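Local coordinates for protein polyketide synthase type I (PDB 5KKU) that serves as a dehydratase domain of the difficidin polyketide assembly line, probably removing water from beta-hydroxyacyl intermediates tethered to an acyl carrier protein, at residues 155-160 with 180-185; 129-134 with 172-177; 42-47 with 188-193. All blocks are in the same frame, centred on the assembly; numbering follows the deposited sequence.

Contact 1: 155-160 with 180-185; sequences HGEFMK and SDLAEG
F158 lays one face of its ring over the methyl group of A183, with F158 CD2 4.2 Å from A183 CB and the methyl offset toward the rim. With CG anti to the backbone N (chi1 -171°), the ring reaches across to helix 181-184. L182 meets the same ring differently: its CD2 approaches the edge, 4.1 Å from F158 CD2, and the leucine crosses the phenylalanine at about a right angle. L182 CD2 also touches E157 CG at 3.8 Å, so the aliphatic part of the extended E157 chain runs across the same branch. Both segments belong to the predicted C-terminal hotdog fold, where the loop after strand 153-155 packs on the start of helix 181-184. S180 is the N-cap of that helix, and its OG does two jobs. S180 OG accepts from A183 N over 3.3 Å, nearly straight at 163°. The same S180 OG donates to E157 O at 2.8 Å, from above the carbonyl plane, 56° out of it. At the end of the strand that leads into this loop, H155 meets the predicted catalytic pair: its NE2 is hydrogen-bonded to D198, and its ring meets H25 edge-to-face. D24 accepts from F158 N.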
loop_
_atom_site.group_PDB
_atom_site.type_symbol
_atom_site.label_atom_id
_atom_site.label_comp_id
_atom_site.label_asym_id
_atom_site.label_seq_id
_atom_site.Cartn_x
_atom_site.Cartn_y
_atom_site.Cartn_z
ATOM N N HIS A 155 7.579 -6.103 10.437
ATOM C CA HIS A 155 6.173 -6.107 10.603
ATOM C C HIS A 155 5.758 -6.722 11.913
ATOM O O HIS A 155 6.202 -7.782 12.255
ATOM C CB HIS A 155 5.519 -6.871 9.486
ATOM C CG HIS A 155 5.506 -6.167 8.178
ATOM N ND1 HIS A 155 6.547 -6.240 7.291
ATOM C CD2 HIS A 155 4.564 -5.412 7.587
ATOM C CE1 HIS A 155 6.244 -5.557 6.218
ATOM N NE2 HIS A 155 5.050 -5.041 6.373
ATOM N N GLY A 156 4.943 -6.012 12.660
ATOM C CA GLY A 156 4.278 -6.504 13.837
ATOM C C GLY A 156 2.901 -7.127 13.643
ATOM O O GLY A 156 2.433 -7.215 12.569
ATOM N N GLU A 157 2.273 -7.542 14.714
ATOM C CA GLU A 157 0.983 -8.199 14.697
ATOM C C GLU A 157 -0.082 -7.672 13.754
ATOM O O GLU A 157 -0.604 -8.434 12.981
ATOM C CB GLU A 157 0.460 -8.377 16.116
ATOM C CG GLU A 157 -1.005 -8.672 16.287
ATOM C CD GLU A 157 -1.369 -9.273 17.640
ATOM O OE1 GLU A 157 -0.743 -8.980 18.656
ATOM O OE2 GLU A 157 -2.313 -10.057 17.703
ATOM N N PHE A 158 -0.375 -6.399 13.838
ATOM C CA PHE A 158 -1.355 -5.817 13.021
ATOM C C PHE A 158 -0.909 -5.737 11.581
ATOM O O PHE A 158 -1.684 -5.793 10.705
ATOM C CB PHE A 158 -1.538 -4.412 13.545
ATOM C CG PHE A 158 -2.667 -3.673 12.975
ATOM C CD1 PHE A 158 -2.566 -3.065 11.786
ATOM C CD2 PHE A 158 -3.825 -3.539 13.686
ATOM C CE1 PHE A 158 -3.613 -2.367 11.286
ATOM C CE2 PHE A 158 -4.874 -2.839 13.200
ATOM C CZ PHE A 158 -4.766 -2.243 11.996
ATOM N N MET A 159 0.325 -5.533 11.256
ATOM C CA MET A 159 0.618 -5.437 9.842
ATOM C C MET A 159 1.089 -6.700 9.179
ATOM O O MET A 159 1.142 -6.776 7.991
ATOM C CB MET A 159 1.634 -4.360 9.610
ATOM C CG MET A 159 1.101 -3.001 9.900
ATOM S SD MET A 159 -0.204 -2.466 8.824
ATOM C CE MET A 159 0.660 -2.248 7.328
ATOM N N LYS A 160 1.424 -7.696 9.949
ATOM C CA LYS A 160 1.956 -8.888 9.292
ATOM C C LYS A 160 0.857 -9.875 8.920
ATOM O O LYS A 160 0.160 -10.333 9.735
ATOM C CB LYS A 160 3.039 -9.506 10.142
ATOM C CG LYS A 160 3.484 -10.908 9.827
ATOM C CD LYS A 160 4.680 -11.240 10.680
ATOM C CE LYS A 160 5.240 -12.620 10.441
ATOM N NZ LYS A 160 6.236 -12.596 9.378
ATOM N N SER A 180 -4.166 -10.875 11.157
ATOM C CA SER A 180 -4.170 -11.310 12.522
ATOM C C SER A 180 -5.504 -10.955 13.163
ATOM O O SER A 180 -6.162 -10.103 12.697
ATOM C CB SER A 180 -3.050 -10.620 13.285
ATOM O OG SER A 180 -3.269 -9.246 13.415
ATOM N N ASP A 181 -5.868 -11.631 14.226
ATOM C CA ASP A 181 -7.132 -11.373 14.850
ATOM C C ASP A 181 -7.285 -9.903 15.242
ATOM O O ASP A 181 -8.282 -9.315 14.967
ATOM C CB ASP A 181 -7.381 -12.285 16.024
ATOM C CG ASP A 181 -7.657 -13.728 15.621
ATOM O OD1 ASP A 181 -8.372 -14.020 14.664
ATOM O OD2 ASP A 181 -7.158 -14.594 16.308
ATOM N N LEU A 182 -6.277 -9.316 15.874
ATOM C CA LEU A 182 -6.245 -7.892 16.133
ATOM C C LEU A 182 -6.535 -7.025 14.904
ATOM O O LEU A 182 -7.388 -6.176 14.933
ATOM C CB LEU A 182 -4.911 -7.493 16.721
ATOM C CG LEU A 182 -4.689 -6.020 16.881
ATOM C CD1 LEU A 182 -5.494 -5.543 18.059
ATOM C CD2 LEU A 182 -3.232 -5.735 17.108
ATOM N N ALA A 183 -5.835 -7.282 13.811
ATOM C CA ALA A 183 -6.058 -6.602 12.564
ATOM C C ALA A 183 -7.411 -6.854 11.988
ATOM O O ALA A 183 -7.984 -5.995 11.398
ATOM C CB ALA A 183 -5.007 -6.971 11.569
ATOM N N GLU A 184 -7.935 -8.031 12.230
ATOM C CA GLU A 184 -9.189 -8.436 11.665
ATOM C C GLU A 184 -10.342 -7.647 12.221
ATOM O O GLU A 184 -11.286 -7.397 11.534
ATOM C CB GLU A 184 -9.383 -9.931 11.839
ATOM C CG GLU A 184 -10.781 -10.403 11.634
ATOM C CD GLU A 184 -11.338 -10.020 10.297
ATOM O OE1 GLU A 184 -10.591 -10.007 9.332
ATOM O OE2 GLU A 184 -12.518 -9.691 10.244
ATOM N N GLY A 185 -10.241 -7.222 13.467
ATOM C CA GLY A 185 -11.285 -6.471 14.099
ATOM C C GLY A 185 -11.519 -5.101 13.492
ATOM O O GLY A 185 -12.508 -4.517 13.737
#

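Contact 2: 129-134 with 172-177; sequences EAFMKN and EELMEL
Here a helix packs on an antiparallel sheet: helix 128-133 crosses strand 172-178 of the predicted C-terminal hotdog fold, with local axes 9.8 Å apart and at 106°. The central side chain is F131, whose CG stands anti to the backbone N so that the ring extends to the strand. Its CE1 comes to 3.5 Å from L174 CB, and L174 CD2 lies 3.6 Å from F131 CD1, so both the first and a terminal carbon of the leucine meet the CD1-CE1 side of the ring obliquely. Farther round, E172 OE1 sits at the ring edge, 3.7 Å from F131 CE2, the carboxylate turned 71° against the ring plane. One helix position later, the extended M132 chain crosses E176 at about a right angle, its methyl meeting the carboxylate.

Beyond this first shell, strands 162-168 and 236-248 flank strand 172-178 and hold its backbone, and F131 and M132 also touch L168 and Y166 of strand 162-168. Y240 OH is hydrogen-bonded to E172 OE1, which would help hold the acid at the phenylalanine edge. Y238 OH does likewise for E176 OE2, the very oxygen that M132 CE approaches to 3.1 Å.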
loop_
_atom_site.group_PDB
_atom_site.type_symbol
_atom_site.label_atom_id
_atom_site.label_comp_id
_atom_site.label_asym_id
_atom_site.label_seq_id
_atom_site.Cartn_x
_atom_site.Cartn_y
_atom_site.Cartn_z
ATOM N N GLU A 129 -9.033 -22.100 -6.216
ATOM C CA GLU A 129 -8.780 -23.466 -5.885
ATOM C C GLU A 129 -7.900 -24.187 -6.889
ATOM O O GLU A 129 -7.008 -24.869 -6.510
ATOM C CB GLU A 129 -10.072 -24.199 -5.860
ATOM C CG GLU A 129 -10.866 -24.286 -4.613
ATOM C CD GLU A 129 -11.785 -25.479 -4.738
ATOM O OE1 GLU A 129 -12.970 -25.306 -4.961
ATOM O OE2 GLU A 129 -11.297 -26.607 -4.696
ATOM N N ALA A 130 -8.213 -24.031 -8.143
ATOM C CA ALA A 130 -7.459 -24.666 -9.158
ATOM C C ALA A 130 -6.028 -24.171 -9.228
ATOM O O ALA A 130 -5.166 -24.925 -9.474
ATOM C CB ALA A 130 -8.144 -24.537 -10.490
ATOM N N PHE A 131 -5.827 -22.877 -9.018
ATOM C CA PHE A 131 -4.503 -22.281 -8.994
ATOM C C PHE A 131 -3.673 -22.891 -7.898
ATOM O O PHE A 131 -2.570 -23.235 -8.112
ATOM C CB PHE A 131 -4.535 -20.766 -8.837
ATOM C CG PHE A 131 -3.238 -20.099 -9.189
ATOM C CD1 PHE A 131 -2.223 -19.994 -8.277
ATOM C CD2 PHE A 131 -3.036 -19.586 -10.433
ATOM C CE1 PHE A 131 -1.029 -19.425 -8.608
ATOM C CE2 PHE A 131 -1.866 -18.998 -10.766
ATOM C CZ PHE A 131 -0.855 -18.902 -9.848
ATOM N N MET A 132 -4.235 -22.996 -6.717
ATOM C CA MET A 132 -3.541 -23.565 -5.571
ATOM C C MET A 132 -3.175 -25.038 -5.713
ATOM O O MET A 132 -2.086 -25.423 -5.435
ATOM C CB MET A 132 -4.337 -23.369 -4.299
ATOM C CG MET A 132 -4.343 -21.974 -3.714
ATOM S SD MET A 132 -5.562 -21.778 -2.418
ATOM C CE MET A 132 -5.013 -20.344 -1.584
ATOM N N LYS A 133 -4.116 -25.850 -6.180
ATOM C CA LYS A 133 -3.931 -27.275 -6.334
ATOM C C LYS A 133 -3.018 -27.640 -7.460
ATOM O O LYS A 133 -2.430 -28.636 -7.445
ATOM C CB LYS A 133 -5.253 -27.986 -6.493
ATOM C CG LYS A 133 -6.087 -27.988 -5.247
ATOM C CD LYS A 133 -7.463 -28.540 -5.435
ATOM C CE LYS A 133 -8.058 -28.924 -4.119
ATOM N NZ LYS A 133 -9.535 -28.957 -4.152
ATOM N N ASN A 134 -2.891 -26.767 -8.419
ATOM C CA ASN A 134 -2.046 -27.034 -9.525
ATOM C C ASN A 134 -0.796 -26.176 -9.586
ATOM O O ASN A 134 -0.140 -26.124 -10.544
ATOM C CB ASN A 134 -2.862 -26.961 -10.774
ATOM C CG ASN A 134 -4.013 -27.919 -10.764
ATOM O OD1 ASN A 134 -3.873 -29.057 -10.498
ATOM N ND2 ASN A 134 -5.135 -27.438 -11.071
ATOM N N GLU A 172 3.188 -17.040 -12.910
ATOM C CA GLU A 172 2.141 -16.406 -12.138
ATOM C C GLU A 172 2.294 -16.608 -10.650
ATOM O O GLU A 172 2.879 -17.519 -10.221
ATOM C CB GLU A 172 0.770 -16.922 -12.538
ATOM C CG GLU A 172 0.377 -16.683 -13.985
ATOM C CD GLU A 172 -0.812 -17.509 -14.420
ATOM O OE1 GLU A 172 -1.932 -17.252 -14.042
ATOM O OE2 GLU A 172 -0.615 -18.448 -15.159
ATOM N N GLU A 173 1.741 -15.698 -9.889
ATOM C CA GLU A 173 1.779 -15.764 -8.462
ATOM C C GLU A 173 0.441 -15.455 -7.796
ATOM O O GLU A 173 -0.324 -14.665 -8.264
ATOM C CB GLU A 173 2.847 -14.812 -7.962
ATOM C CG GLU A 173 3.000 -14.706 -6.481
ATOM C CD GLU A 173 3.990 -13.657 -6.071
ATOM O OE1 GLU A 173 3.608 -12.702 -5.415
ATOM O OE2 GLU A 173 5.144 -13.779 -6.403
ATOM N N LEU A 174 0.197 -16.124 -6.675
ATOM C CA LEU A 174 -1.029 -15.944 -5.908
ATOM C C LEU A 174 -0.692 -15.914 -4.423
ATOM O O LEU A 174 -0.089 -16.851 -3.898
ATOM C CB LEU A 174 -2.021 -17.069 -6.204
ATOM C CG LEU A 174 -3.461 -16.844 -5.741
ATOM C CD1 LEU A 174 -3.881 -15.401 -5.977
ATOM C CD2 LEU A 174 -4.408 -17.804 -6.445
ATOM N N MET A 175 -1.078 -14.837 -3.747
ATOM C CA MET A 175 -0.794 -14.696 -2.324
ATOM C C MET A 175 -2.042 -14.756 -1.447
ATOM O O MET A 175 -2.869 -13.842 -1.461
ATOM C CB MET A 175 -0.034 -13.394 -2.060
ATOM C CG MET A 175 1.420 -13.423 -2.500
ATOM S SD MET A 175 2.309 -11.915 -2.069
ATOM C CE MET A 175 1.298 -10.682 -2.884
ATOM N N GLU A 176 -2.165 -15.835 -0.682
ATOM C CA GLU A 176 -3.273 -16.014 0.206
ATOM C C GLU A 176 -2.963 -15.260 1.459
ATOM O O GLU A 176 -2.050 -15.572 2.146
ATOM C CB GLU A 176 -3.509 -17.488 0.479
ATOM C CG GLU A 176 -4.802 -17.751 1.205
ATOM C CD GLU A 176 -5.013 -19.197 1.497
ATOM O OE1 GLU A 176 -4.083 -19.833 1.936
ATOM O OE2 GLU A 176 -6.102 -19.703 1.296
ATOM N N LEU A 177 -3.715 -14.224 1.728
ATOM C CA LEU A 177 -3.448 -13.375 2.845
ATOM C C LEU A 177 -4.593 -13.284 3.823
ATOM O O LEU A 177 -5.713 -13.112 3.440
ATOM C CB LEU A 177 -3.090 -11.999 2.321
ATOM C CG LEU A 177 -1.878 -11.961 1.416
ATOM C CD1 LEU A 177 -1.867 -10.776 0.511
ATOM C CD2 LEU A 177 -0.671 -11.943 2.283
#

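Contact 3: 42-47 with 188-193; sequences LYRLAA and EKFKAH
K191 carries most of this contact, and it does so with its hydrocarbon chain. Its CG is anti to the carbonyl carbon (chi1 -77°), a bend at chi2 (-66°) folds the chain along helix 37-49 instead of letting it project straight out, and a further bend at chi4 turns NZ. K191 CB rests 3.8 Å from Y43 CB, and K191 CG lies 3.7 Å from R44 N, so the lysine presses on the helix backbone as well as on side chains. Farther out, K191 NZ passes A47 CB at 4.0 Å, three residues beyond R44 and so about one turn on.

R44 starts with the same type of first torsion, CG beside the backbone N, and its CG meets K191 CG at 3.8 Å as the two chains cross obliquely. The arginine then bends at chi3 (-33°), which swings the guanidinium toward F190. R44 NH1 stops near the plane of that ring, at its edge and 4.4 Å from F190 CD1, while the other side of the F190 ring, at CD2, lies over one face of H193, offset toward the rim. Y43 offers only its root: CB touches the lysine, whereas the phenol turns away to hydrogen-bond I55 O and M229 N.

The segments come from the predicted N-terminal and C-terminal hotdog folds, so the contact is part of the seam of the double hotdog. No hydrogen bond joins them directly. E52 forms a salt bridge with K191 NZ, and D40 forms one with R44 NH1 while its other oxygen accepts from A192 N. Two basic residues can therefore cross and touch through their methylenes, probably because each positive charge is matched by a carboxylate outside the two segments.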
loop_
_atom_site.group_PDB
_atom_site.type_symbol
_atom_site.label_atom_id
_atom_site.label_comp_id
_atom_site.label_asym_id
_atom_site.label_seq_id
_atom_site.Cartn_x
_atom_site.Cartn_y
_atom_site.Cartn_z
ATOM N N LEU A 42 -7.791 8.081 1.477
ATOM C CA LEU A 42 -8.470 8.759 0.404
ATOM C C LEU A 42 -9.858 8.212 0.159
ATOM O O LEU A 42 -10.757 8.938 -0.030
ATOM C CB LEU A 42 -7.668 8.731 -0.871
ATOM C CG LEU A 42 -6.820 9.953 -1.088
ATOM C CD1 LEU A 42 -5.630 9.950 -0.186
ATOM C CD2 LEU A 42 -6.402 10.044 -2.522
ATOM N N TYR A 43 -9.984 6.907 0.203
ATOM C CA TYR A 43 -11.249 6.261 0.042
ATOM C C TYR A 43 -12.209 6.557 1.191
ATOM O O TYR A 43 -13.347 6.705 0.949
ATOM C CB TYR A 43 -11.074 4.759 -0.145
ATOM C CG TYR A 43 -10.933 4.330 -1.575
ATOM C CD1 TYR A 43 -12.019 4.169 -2.377
ATOM C CD2 TYR A 43 -9.695 4.120 -2.130
ATOM C CE1 TYR A 43 -11.877 3.785 -3.672
ATOM C CE2 TYR A 43 -9.552 3.731 -3.421
ATOM C CZ TYR A 43 -10.656 3.549 -4.167
ATOM O OH TYR A 43 -10.528 3.198 -5.432
ATOM N N ARG A 44 -11.723 6.655 2.420
ATOM C CA ARG A 44 -12.576 6.989 3.521
ATOM C C ARG A 44 -13.072 8.417 3.409
ATOM O O ARG A 44 -14.202 8.671 3.662
ATOM C CB ARG A 44 -11.907 6.817 4.869
ATOM C CG ARG A 44 -11.419 5.446 5.219
ATOM C CD ARG A 44 -10.907 5.375 6.640
ATOM N NE ARG A 44 -10.289 6.609 7.092
ATOM C CZ ARG A 44 -9.005 6.765 7.226
ATOM N NH1 ARG A 44 -8.225 5.776 6.942
ATOM N NH2 ARG A 44 -8.499 7.884 7.615
ATOM N N LEU A 45 -12.185 9.334 3.058
ATOM C CA LEU A 45 -12.480 10.747 2.938
ATOM C C LEU A 45 -13.315 11.077 1.725
ATOM O O LEU A 45 -14.156 11.902 1.810
ATOM C CB LEU A 45 -11.210 11.580 2.905
ATOM C CG LEU A 45 -10.437 11.688 4.199
ATOM C CD1 LEU A 45 -9.260 12.577 4.050
ATOM C CD2 LEU A 45 -11.291 12.175 5.327
ATOM N N ALA A 46 -13.039 10.462 0.596
ATOM C CA ALA A 46 -13.817 10.699 -0.583
ATOM C C ALA A 46 -15.274 10.503 -0.257
ATOM O O ALA A 46 -16.084 11.284 -0.604
ATOM C CB ALA A 46 -13.418 9.757 -1.686
ATOM N N ALA A 47 -15.567 9.386 0.371
ATOM C CA ALA A 47 -16.913 8.982 0.656
ATOM C C ALA A 47 -17.654 10.119 1.298
ATOM O O ALA A 47 -18.833 10.122 1.334
ATOM C CB ALA A 47 -16.920 7.750 1.553
ATOM N N GLU A 188 -13.540 -4.064 9.014
ATOM C CA GLU A 188 -14.620 -3.390 8.411
ATOM C C GLU A 188 -14.541 -1.924 8.757
ATOM O O GLU A 188 -15.368 -1.209 8.343
ATOM C CB GLU A 188 -15.941 -4.055 8.777
ATOM C CG GLU A 188 -16.050 -5.423 8.134
ATOM C CD GLU A 188 -17.297 -6.197 8.463
ATOM O OE1 GLU A 188 -17.927 -5.937 9.452
ATOM O OE2 GLU A 188 -17.648 -7.093 7.722
ATOM N N LYS A 189 -13.524 -1.464 9.476
ATOM C CA LYS A 189 -13.604 -0.064 9.806
ATOM C C LYS A 189 -12.889 0.722 8.754
ATOM O O LYS A 189 -13.092 1.880 8.588
ATOM C CB LYS A 189 -13.058 0.208 11.189
ATOM C CG LYS A 189 -13.968 -0.290 12.280
ATOM C CD LYS A 189 -15.134 0.636 12.454
ATOM C CE LYS A 189 -16.196 0.090 13.370
ATOM N NZ LYS A 189 -15.657 -0.814 14.391
ATOM N N PHE A 190 -12.057 0.019 7.999
ATOM C CA PHE A 190 -11.332 0.564 6.884
ATOM C C PHE A 190 -12.139 0.429 5.603
ATOM O O PHE A 190 -13.046 -0.363 5.516
ATOM C CB PHE A 190 -9.980 -0.137 6.741
ATOM C CG PHE A 190 -8.995 0.212 7.810
ATOM C CD1 PHE A 190 -8.401 1.434 7.843
ATOM C CD2 PHE A 190 -8.654 -0.701 8.784
ATOM C CE1 PHE A 190 -7.487 1.754 8.813
ATOM C CE2 PHE A 190 -7.751 -0.383 9.756
ATOM C CZ PHE A 190 -7.175 0.852 9.782
ATOM N N LYS A 191 -11.858 1.235 4.606
ATOM C CA LYS A 191 -12.340 1.019 3.273
ATOM C C LYS A 191 -11.467 -0.004 2.559
ATOM O O LYS A 191 -11.955 -0.818 1.810
ATOM C CB LYS A 191 -12.270 2.289 2.469
ATOM C CG LYS A 191 -13.335 3.310 2.752
ATOM C CD LYS A 191 -14.697 2.831 2.345
ATOM C CE LYS A 191 -15.773 3.629 3.019
ATOM N NZ LYS A 191 -16.975 3.826 2.197
ATOM N N ALA A 192 -10.173 0.020 2.829
ATOM C CA ALA A 192 -9.233 -0.946 2.311
ATOM C C ALA A 192 -8.233 -0.999 3.444
ATOM O O ALA A 192 -7.700 -0.018 3.846
ATOM C CB ALA A 192 -8.740 -0.576 0.949
ATOM N N HIS A 193 -8.028 -2.168 4.008
ATOM C CA HIS A 193 -7.232 -2.373 5.176
ATOM C C HIS A 193 -5.792 -2.181 4.727
ATOM O O HIS A 193 -5.335 -2.847 3.840
ATOM C CB HIS A 193 -7.438 -3.782 5.739
ATOM C CG HIS A 193 -7.102 -3.960 7.190
ATOM N ND1 HIS A 193 -5.836 -3.836 7.692
ATOM C CD2 HIS A 193 -7.871 -4.327 8.230
ATOM C CE1 HIS A 193 -5.845 -4.094 8.979
ATOM N NE2 HIS A 193 -7.071 -4.373 9.332
#

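Contacts 1 and 3 form a continuous patch, their centres 18 Å apart, whereas contact 2 lies out at one end of the molecule, 22 Å from contact 1 and 27 Å from contact 3. H193 makes the join: its NE2 is hydrogen-bonded to A183 O, and its ring packs on F158. Along the chain the order is 42-47, 129-134, 155-160, 172-177, 180-185 and 188-193, so contacts 1 and 2 interleave and both fall within the span that contact 3 closes. Strand 172-178 runs from contact 2 almost directly into helix 181-184 of contact 1, and the loop beyond packs against helix 37-49 of the predicted N-terminal hotdog, linking outer sheet, predicted active-site border and inter-hotdog seam.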